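Local coordinates for adherence and virulence protein A (PDB 6PON), which binds fibronectin and probably contributes to the adherence and virulence of Streptococcus pneumoniae, its N-terminal region belonging to the NFACT family, at residues B[113-121]-B[128-136]; B[228-236]-B[241-249]. All coordinates share one frame; numbering follows the deposited sequence.

Contact 1: B[113-121]-B[128-136]; sequences HIQATLIIE and NILLVDKSS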
# COMPACT_ATOMS: atom_id res chain seq x y z
N HIS B 113 -18.90 14.34 -49.35
CA HIS B 113 -18.26 14.09 -48.05
C HIS B 113 -17.72 12.66 -47.98
O HIS B 113 -18.39 11.71 -48.40
CB HIS B 113 -19.31 14.39 -46.96
CG HIS B 113 -18.93 13.99 -45.56
ND1 HIS B 113 -19.71 14.34 -44.48
CD2 HIS B 113 -17.90 13.26 -45.06
CE1 HIS B 113 -19.17 13.85 -43.37
NE2 HIS B 113 -18.07 13.19 -43.69
N ILE B 114 -16.49 12.52 -47.48
CA ILE B 114 -15.85 11.23 -47.25
C ILE B 114 -15.32 11.23 -45.82
O ILE B 114 -15.07 12.28 -45.23
CB ILE B 114 -14.71 10.94 -48.25
CG1 ILE B 114 -13.62 12.01 -48.16
CG2 ILE B 114 -15.23 10.89 -49.66
CD1 ILE B 114 -12.48 11.63 -47.25
N GLN B 115 -15.12 10.02 -45.27
CA GLN B 115 -14.49 9.84 -43.97
C GLN B 115 -13.44 8.74 -44.05
O GLN B 115 -13.58 7.77 -44.80
CB GLN B 115 -15.50 9.46 -42.88
CG GLN B 115 -15.87 10.58 -41.91
CD GLN B 115 -16.56 10.08 -40.61
OE1 GLN B 115 -17.26 9.07 -40.61
NE2 GLN B 115 -16.35 10.81 -39.52
N ALA B 116 -12.38 8.87 -43.25
CA ALA B 116 -11.35 7.85 -43.20
C ALA B 116 -10.67 7.88 -41.84
O ALA B 116 -10.73 8.88 -41.12
CB ALA B 116 -10.32 8.03 -44.33
N THR B 117 -10.01 6.78 -41.50
CA THR B 117 -9.29 6.66 -40.24
C THR B 117 -7.82 6.40 -40.53
O THR B 117 -7.49 5.45 -41.26
CB THR B 117 -9.84 5.52 -39.38
OG1 THR B 117 -11.27 5.60 -39.33
CG2 THR B 117 -9.26 5.61 -37.96
N LEU B 118 -6.94 7.23 -39.98
CA LEU B 118 -5.51 7.04 -40.11
C LEU B 118 -5.03 6.34 -38.84
O LEU B 118 -5.22 6.87 -37.74
CB LEU B 118 -4.80 8.38 -40.32
CG LEU B 118 -3.27 8.38 -40.44
CD1 LEU B 118 -2.81 7.63 -41.68
CD2 LEU B 118 -2.75 9.80 -40.42
N ILE B 119 -4.46 5.15 -38.99
CA ILE B 119 -4.14 4.26 -37.88
C ILE B 119 -2.63 4.01 -37.86
O ILE B 119 -2.05 3.61 -38.87
CB ILE B 119 -4.86 2.90 -37.99
CG1 ILE B 119 -6.37 3.07 -38.13
CG2 ILE B 119 -4.46 2.00 -36.81
CD1 ILE B 119 -7.12 1.73 -38.35
N ILE B 120 -2.01 4.21 -36.69
CA ILE B 120 -0.63 3.80 -36.48
C ILE B 120 -0.60 2.71 -35.42
O ILE B 120 -1.20 2.86 -34.35
CB ILE B 120 0.30 4.97 -36.10
CG1 ILE B 120 1.73 4.46 -35.90
CG2 ILE B 120 -0.18 5.73 -34.83
CD1 ILE B 120 2.75 5.56 -35.60
N GLU B 121 0.06 1.60 -35.74
CA GLU B 121 0.29 0.49 -34.83
C GLU B 121 1.78 0.45 -34.55
O GLU B 121 2.58 0.29 -35.49
CB GLU B 121 -0.17 -0.83 -35.43
CG GLU B 121 -1.58 -0.84 -35.96
CD GLU B 121 -1.85 -2.07 -36.79
OE1 GLU B 121 -0.87 -2.84 -36.99
OE2 GLU B 121 -3.01 -2.27 -37.23
N ASN B 128 3.20 -0.48 -38.31
CA ASN B 128 2.64 -0.13 -39.61
C ASN B 128 1.74 1.10 -39.48
O ASN B 128 1.32 1.48 -38.39
CB ASN B 128 1.86 -1.31 -40.20
CG ASN B 128 2.06 -1.44 -41.70
OD1 ASN B 128 2.19 -0.44 -42.42
ND2 ASN B 128 2.11 -2.67 -42.18
N ILE B 129 1.49 1.72 -40.63
CA ILE B 129 0.66 2.92 -40.74
C ILE B 129 -0.32 2.68 -41.86
O ILE B 129 0.07 2.31 -42.97
CB ILE B 129 1.50 4.19 -41.00
CG1 ILE B 129 2.49 4.44 -39.86
CG2 ILE B 129 0.60 5.41 -41.19
CD1 ILE B 129 3.50 5.58 -40.16
N LEU B 130 -1.61 2.86 -41.57
CA LEU B 130 -2.68 2.44 -42.45
C LEU B 130 -3.73 3.53 -42.53
O LEU B 130 -4.01 4.20 -41.53
CB LEU B 130 -3.33 1.12 -41.97
CG LEU B 130 -2.40 -0.03 -41.51
CD1 LEU B 130 -2.09 0.03 -39.99
CD2 LEU B 130 -2.93 -1.41 -41.92
N LEU B 131 -4.28 3.72 -43.72
CA LEU B 131 -5.44 4.57 -43.94
C LEU B 131 -6.61 3.66 -44.31
O LEU B 131 -6.49 2.81 -45.20
CB LEU B 131 -5.18 5.59 -45.05
CG LEU B 131 -6.31 6.61 -45.24
CD1 LEU B 131 -6.39 7.64 -44.08
CD2 LEU B 131 -6.21 7.30 -46.58
N VAL B 132 -7.71 3.79 -43.59
CA VAL B 132 -8.82 2.86 -43.74
C VAL B 132 -10.06 3.67 -44.02
O VAL B 132 -10.32 4.67 -43.34
CB VAL B 132 -9.01 2.00 -42.48
CG1 VAL B 132 -10.24 1.14 -42.60
CG2 VAL B 132 -7.79 1.15 -42.26
N ASP B 133 -10.83 3.27 -45.04
CA ASP B 133 -12.06 3.98 -45.32
C ASP B 133 -13.10 3.65 -44.26
O ASP B 133 -13.32 2.48 -43.94
CB ASP B 133 -12.63 3.64 -46.68
CG ASP B 133 -13.92 4.36 -46.92
OD1 ASP B 133 -14.98 3.83 -46.53
OD2 ASP B 133 -13.88 5.49 -47.44
N LYS B 134 -13.78 4.68 -43.78
CA LYS B 134 -14.59 4.56 -42.57
C LYS B 134 -15.86 3.75 -42.80
O LYS B 134 -16.31 3.02 -41.89
CB LYS B 134 -14.92 5.96 -42.04
CG LYS B 134 -15.81 5.99 -40.83
CD LYS B 134 -15.00 5.87 -39.56
CE LYS B 134 -15.87 6.08 -38.33
NZ LYS B 134 -15.10 5.78 -37.11
N SER B 135 -16.47 3.84 -43.99
CA SER B 135 -17.70 3.11 -44.26
C SER B 135 -17.41 1.66 -44.66
O SER B 135 -17.89 0.72 -44.02
CB SER B 135 -18.52 3.81 -45.34
OG SER B 135 -17.67 4.32 -46.35
N SER B 136 -16.59 1.47 -45.70
CA SER B 136 -16.29 0.12 -46.16
C SER B 136 -15.37 -0.65 -45.21
O SER B 136 -15.38 -1.89 -45.24
CB SER B 136 -15.65 0.18 -47.55
OG SER B 136 -14.42 0.89 -47.50
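Ala116 to Glu121 pair with Asp133 to Asn128 as an antiparallel beta hairpin, strand axes 4.7 Å apart at closest approach. The strands are the third and fourth of a five-stranded sheet. Thr117 and Val132, Ile119 and Leu130, and Glu121 and Asn128 are the hydrogen-bonded pairs, each joined by two backbone bonds. The shortest runs from Ile119 N to Leu130 O (2.7 Å). Beyond them Lys134 N reaches Gln115 O at 3.3 Å, from above the carbonyl plane.

Side chains alternate between the two faces of the sheet. The face of Leu118, Ile120, Ile129 and Leu131 is mostly apolar; the other also holds Glu121 and Asn128. On the first, Leu131 swings its CG anti to the backbone N (chi1 -174°), which brings CD1 against Ala116 CB at 4.0 Å. Leu131 also touches helix 74-83. Ile120 and Ile129 lie side by side, their CG1 atoms in contact. On the other face, Ile119 CD1 meets Val132 CG2 at 4.0 Å. Leu130 CD1 stands over the face of the Glu121 carboxylate, 3.7 Å from OE2. That buried carboxylate is held by Arg154 and Tyr162, which probably favours its charged form.

Lys134 runs alongside Gln115, whose NE2 is bonded to Glu89. An Asx motif closes the turn: Asp133 OD1 accepts from Ser136 N at 3.0 Å and, on its syn lone pair, from Ser135 OG at 2.7 Å.

Contact 2: B[228-236]-B[241-249]; sequences QETKPCLTE and PVPFANQAG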
# COMPACT_ATOMS: atom_id res chain seq x y z
N GLN B 228 1.39 4.95 14.58
CA GLN B 228 0.27 5.83 14.32
C GLN B 228 -0.42 6.12 15.64
O GLN B 228 -0.32 5.35 16.60
CB GLN B 228 -0.74 5.21 13.34
CG GLN B 228 -1.31 3.91 13.87
CD GLN B 228 -2.48 3.39 13.06
OE1 GLN B 228 -3.39 4.14 12.73
NE2 GLN B 228 -2.45 2.11 12.72
N GLU B 229 -1.14 7.23 15.66
CA GLU B 229 -1.82 7.71 16.85
C GLU B 229 -2.88 6.72 17.33
O GLU B 229 -3.60 6.12 16.53
CB GLU B 229 -2.47 9.05 16.51
CG GLU B 229 -2.85 9.90 17.67
CD GLU B 229 -3.33 11.26 17.22
OE1 GLU B 229 -3.66 11.40 16.02
OE2 GLU B 229 -3.36 12.18 18.06
N THR B 230 -2.97 6.57 18.66
CA THR B 230 -4.00 5.74 19.28
C THR B 230 -5.39 6.34 19.02
O THR B 230 -5.59 7.54 19.20
CB THR B 230 -3.75 5.60 20.79
OG1 THR B 230 -2.44 5.04 21.03
CG2 THR B 230 -4.77 4.68 21.44
N LYS B 231 -6.33 5.49 18.61
CA LYS B 231 -7.71 5.89 18.33
C LYS B 231 -8.62 4.76 18.78
O LYS B 231 -9.03 3.91 17.99
CB LYS B 231 -7.92 6.15 16.83
CG LYS B 231 -7.10 7.28 16.26
CD LYS B 231 -7.96 8.50 16.00
CE LYS B 231 -7.13 9.76 15.82
NZ LYS B 231 -6.44 10.14 17.08
N PRO B 232 -8.97 4.73 20.07
CA PRO B 232 -9.72 3.58 20.59
C PRO B 232 -11.09 3.44 19.95
O PRO B 232 -11.85 4.41 19.85
CB PRO B 232 -9.83 3.89 22.09
CG PRO B 232 -8.80 4.93 22.36
CD PRO B 232 -8.68 5.72 21.11
N CYS B 233 -11.40 2.23 19.48
CA CYS B 233 -12.72 1.93 18.94
C CYS B 233 -13.13 0.51 19.32
O CYS B 233 -12.28 -0.37 19.51
CB CYS B 233 -12.78 2.03 17.40
SG CYS B 233 -12.07 3.51 16.69
N LEU B 234 -14.44 0.30 19.41
CA LEU B 234 -14.98 -1.05 19.45
C LEU B 234 -14.98 -1.66 18.05
O LEU B 234 -14.86 -0.98 17.03
CB LEU B 234 -16.39 -1.04 20.01
CG LEU B 234 -16.49 -0.63 21.48
CD1 LEU B 234 -17.84 -0.03 21.72
CD2 LEU B 234 -16.28 -1.82 22.43
N THR B 235 -15.11 -2.98 18.00
CA THR B 235 -15.44 -3.69 16.77
C THR B 235 -16.72 -4.49 17.02
O THR B 235 -17.33 -4.40 18.09
CB THR B 235 -14.29 -4.60 16.30
OG1 THR B 235 -14.17 -5.72 17.19
CG2 THR B 235 -12.97 -3.87 16.28
N GLU B 236 -17.10 -5.29 16.02
CA GLU B 236 -18.31 -6.10 16.12
C GLU B 236 -18.28 -7.01 17.33
O GLU B 236 -19.26 -7.12 18.07
CB GLU B 236 -18.51 -6.93 14.85
CG GLU B 236 -18.38 -6.18 13.53
CD GLU B 236 -19.51 -5.20 13.27
OE1 GLU B 236 -20.37 -5.47 12.40
OE2 GLU B 236 -19.56 -4.15 13.93
N PRO B 241 -7.08 -0.64 19.00
CA PRO B 241 -6.45 0.59 19.48
C PRO B 241 -6.39 1.66 18.42
O PRO B 241 -6.04 2.81 18.73
CB PRO B 241 -5.04 0.13 19.84
CG PRO B 241 -4.76 -0.92 18.76
CD PRO B 241 -6.09 -1.60 18.47
N VAL B 242 -6.65 1.28 17.18
CA VAL B 242 -6.94 2.17 16.06
C VAL B 242 -8.12 1.56 15.33
O VAL B 242 -8.46 0.39 15.55
CB VAL B 242 -5.72 2.32 15.11
CG1 VAL B 242 -4.50 2.85 15.85
CG2 VAL B 242 -5.39 1.01 14.41
N PRO B 243 -8.81 2.34 14.51
CA PRO B 243 -10.01 1.78 13.86
C PRO B 243 -9.66 0.65 12.90
O PRO B 243 -8.71 0.74 12.11
CB PRO B 243 -10.62 2.99 13.13
CG PRO B 243 -9.46 3.98 13.00
CD PRO B 243 -8.64 3.78 14.25
N PHE B 244 -10.42 -0.44 13.01
CA PHE B 244 -10.33 -1.58 12.11
C PHE B 244 -11.49 -1.53 11.10
O PHE B 244 -12.43 -0.75 11.24
CB PHE B 244 -10.36 -2.90 12.90
CG PHE B 244 -9.09 -3.21 13.64
CD1 PHE B 244 -8.03 -2.32 13.65
CD2 PHE B 244 -8.97 -4.41 14.33
CE1 PHE B 244 -6.86 -2.62 14.35
CE2 PHE B 244 -7.81 -4.74 15.02
CZ PHE B 244 -6.75 -3.84 15.05
N ALA B 245 -11.43 -2.39 10.09
CA ALA B 245 -12.43 -2.34 9.03
C ALA B 245 -13.84 -2.66 9.54
O ALA B 245 -14.82 -2.16 8.98
CB ALA B 245 -12.05 -3.29 7.90
N ASN B 246 -13.98 -3.49 10.57
CA ASN B 246 -15.31 -3.82 11.09
C ASN B 246 -15.61 -3.07 12.39
O ASN B 246 -16.12 -3.62 13.37
CB ASN B 246 -15.48 -5.33 11.25
CG ASN B 246 -14.58 -5.93 12.34
OD1 ASN B 246 -13.58 -5.32 12.75
ND2 ASN B 246 -14.95 -7.12 12.82
N GLN B 247 -15.30 -1.77 12.37
CA GLN B 247 -15.53 -0.90 13.51
C GLN B 247 -17.01 -0.86 13.91
O GLN B 247 -17.91 -0.99 13.07
CB GLN B 247 -15.04 0.52 13.18
CG GLN B 247 -15.49 1.61 14.14
CD GLN B 247 -14.94 2.97 13.74
OE1 GLN B 247 -15.15 3.97 14.44
NE2 GLN B 247 -14.21 3.01 12.63
N ALA B 248 -17.25 -0.69 15.21
CA ALA B 248 -18.60 -0.65 15.77
C ALA B 248 -18.74 0.60 16.64
O ALA B 248 -17.98 0.79 17.60
CB ALA B 248 -18.91 -1.91 16.58
N GLY B 249 -19.72 1.44 16.30
CA GLY B 249 -19.93 2.66 17.04
C GLY B 249 -18.87 3.69 16.73
O GLY B 249 -18.22 3.68 15.68
O HOH W 1 -12.49 -0.72 15.14
O HOH W 2 -15.21 -8.20 15.81
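Leu234 O is gripped twice: by Ala248 N at 3.0 Å, which comes from well above the carbonyl plane, and by a water that donates to it. The same water accepts from Phe244 N, so it ties the loop after Pro243 to strand 233-235. Thr235 and Gln247 form a non-hydrogen-bonded antiparallel pair beside this bond. Ala248 CB sits close to Thr235 O.

The other polar anchor is shorter. Lys231 N donates to Pro241 O at 2.7 Å. Thr230 CG2 lies against the same oxygen. Lys231 CB rests on Pro243 CD (3.6 Å). Val242 covers Gln228: its CG1 stands over the face of the side-chain amide, 3.5 Å from CD, while CG2 approaches NE2. Gln228 NE2 is bonded to Phe225 O, which fixes how the amide is turned. Cys233 SG packs on Pro243 CB at 3.9 Å.

At the far end, Glu236 CG, beside the backbone N (chi1 -48°), lies 3.6 Å from Asn246 ND2. The bend at chi2 (-70°) then turns the carboxylate so that OE2 comes 3.5 Å from Ala248 CB. The carboxylate and the Asn246 amide planes are 54° apart. The bond from Glu236 N to Asn246 O is weak. A second water touches Thr235 OG1 and, weakly, Asn246 ND2.

The second subunit approaches too: Thr230 OG1 is bonded to its His10, Pro241 packs on its Phe6, and Phe244 on its Glu209. The contact belongs to a small antiparallel sheet in which strand 233-235 runs between 239-240 and 247-248. Pro232 and Leu234 lean on helix 255-263.

Overall arrangement
From the N terminus the chain first builds the four-stranded sheet of strands 23-28 to 58-61, then helix 74-83 and the five-stranded sheet. Contact 1 closes a short hairpin loop of six residues in that second sheet. After strand 139-142 completes it, the chain passes through helices 178-187 and 192-198 and the long helix 204-225. Contact 2 follows, closing a four-residue gap that includes strand 239-240, just before helix 255-263. They are in series, neither nesting nor crossing. The centres of contact 1 and contact 2 lie about 58 Å apart, on opposite sides of the chain's centre. Contact 1 joins the third and fourth strands of the five-stranded sheet. Contact 2 joins parts of the small three-stranded sheet.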